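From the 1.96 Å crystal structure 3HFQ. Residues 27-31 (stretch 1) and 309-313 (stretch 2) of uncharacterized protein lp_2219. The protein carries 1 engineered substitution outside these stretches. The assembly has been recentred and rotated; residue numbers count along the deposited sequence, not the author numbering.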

# COMPACT_ATOMS: atom_id res chain seq x y z
N ALA A 27 5.90 26.79 -2.05
CA ALA A 27 6.73 27.02 -0.88
C ALA A 27 7.64 25.86 -0.60
O ALA A 27 8.64 25.96 0.08
CB ALA A 27 5.87 27.31 0.33
N LYS A 28 7.24 24.73 -1.13
CA LYS A 28 8.02 23.53 -1.03
C LYS A 28 7.98 22.96 0.40
O LYS A 28 8.99 22.52 0.95
CB LYS A 28 9.46 23.82 -1.42
CG LYS A 28 9.60 24.53 -2.77
CD LYS A 28 9.13 23.66 -3.93
CE LYS A 28 9.39 24.32 -5.28
NZ LYS A 28 8.91 23.50 -6.43
N THR A 29 6.80 23.00 1.00
CA THR A 29 6.63 22.58 2.38
C THR A 29 5.60 21.48 2.55
O THR A 29 4.76 21.23 1.68
CB THR A 29 6.19 23.76 3.24
OG1 THR A 29 4.98 24.30 2.69
CG2 THR A 29 7.26 24.84 3.24
N LEU A 30 5.68 20.81 3.70
CA LEU A 30 4.78 19.74 4.07
C LEU A 30 4.38 19.98 5.52
O LEU A 30 5.24 20.16 6.38
CB LEU A 30 5.48 18.38 3.97
CG LEU A 30 4.66 17.20 4.49
CD1 LEU A 30 3.49 16.96 3.56
CD2 LEU A 30 5.54 15.96 4.59
N THR A 31 3.08 19.98 5.80
CA THR A 31 2.60 20.20 7.16
C THR A 31 1.66 19.08 7.60
O THR A 31 1.12 18.34 6.77
CB THR A 31 1.77 21.50 7.28
OG1 THR A 31 0.60 21.39 6.45
CG2 THR A 31 2.57 22.71 6.85
N ASN A 309 8.04 10.81 11.93
CA ASN A 309 8.27 11.94 11.05
C ASN A 309 8.05 11.63 9.58
O ASN A 309 8.19 10.50 9.14
CB ASN A 309 9.68 12.52 11.25
CG ASN A 309 10.75 11.45 11.38
OD1 ASN A 309 10.52 10.27 11.11
ND2 ASN A 309 11.95 11.87 11.78
N ALA A 310 7.67 12.66 8.84
CA ALA A 310 7.43 12.54 7.41
C ALA A 310 8.51 13.35 6.71
O ALA A 310 9.06 14.30 7.28
CB ALA A 310 6.04 13.07 7.06
N THR A 311 8.81 12.98 5.47
CA THR A 311 9.84 13.66 4.70
C THR A 311 9.32 14.01 3.32
O THR A 311 8.61 13.22 2.69
CB THR A 311 11.09 12.76 4.55
OG1 THR A 311 11.55 12.38 5.85
CG2 THR A 311 12.20 13.50 3.82
N LEU A 312 9.66 15.21 2.86
CA LEU A 312 9.24 15.68 1.55
C LEU A 312 10.42 15.75 0.59
O LEU A 312 11.47 16.29 0.93
CB LEU A 312 8.61 17.08 1.66
CG LEU A 312 8.25 17.75 0.33
CD1 LEU A 312 7.09 17.01 -0.33
CD2 LEU A 312 7.87 19.20 0.55
N TYR A 313 10.23 15.21 -0.61
CA TYR A 313 11.26 15.24 -1.65
C TYR A 313 10.73 15.93 -2.89
O TYR A 313 9.53 15.95 -3.14
CB TYR A 313 11.65 13.84 -2.13
CG TYR A 313 12.13 12.87 -1.09
CD1 TYR A 313 11.26 11.95 -0.52
CD2 TYR A 313 13.48 12.82 -0.74
CE1 TYR A 313 11.71 11.00 0.38
CE2 TYR A 313 13.94 11.88 0.17
CZ TYR A 313 13.05 10.96 0.72
OH TYR A 313 13.49 10.00 1.59

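A loop leading into a strand and a second strand segment, 280 or more residues apart in sequence at every touching pair, meet here through packing, mostly of side chains, with the backbone of Lys28 and Thr29 also touching Leu312. No hydrogen bond crosses between them, and the axes of the two strands come no closer than 7.5 Å, running at 156°, so nearly antiparallel. That spacing is too wide for backbone pairing and suits a layer of aliphatic carbon; the 188 Å² buried in total is small, and most of it falls on Leu30, Leu312 and Ala310.

Ala27 opens stretch 1 exposed and out of reach. Lys28 follows in a loop with positive phi (73°), and its closest contact is through backbone: Lys28 O lies 3.5 Å from Leu312 CD2, a van der Waals contact with a methyl. Its CA-to-CB bond points sideways and the end of the side chain leads away, which leaves the charged amine clear of the leucines.

At Thr29 the strand begins. The CA-to-CB bond points away, so the side chain of this partly exposed residue stays off the interface while Thr29 C packs 3.8 Å from Leu312 CD2.

Leu30 is the centre of the contact from this side. It is buried, with its CA-to-CB bond toward stretch 2: Leu30 CB lies 4.1 Å from Leu312 CB, and Leu30 CD2 lies 3.8 Å from Ala310 CB. The two leucines share one rotamer, t at chi1 and p at chi2, and Leu30 CA and Leu312 CA lie 6.5 Å apart. Alanine's lone methyl suits its place, meeting the leucine's tip. Between Ala310 and Leu312, Thr311 points away, and its OG1 is hydrogen-bonded elsewhere in the structure.

Thr31 is again out of reach. The rule is strand alternation: Leu30, Ala310 and Leu312 point toward the other stretch, while Thr29 and Thr311 point away.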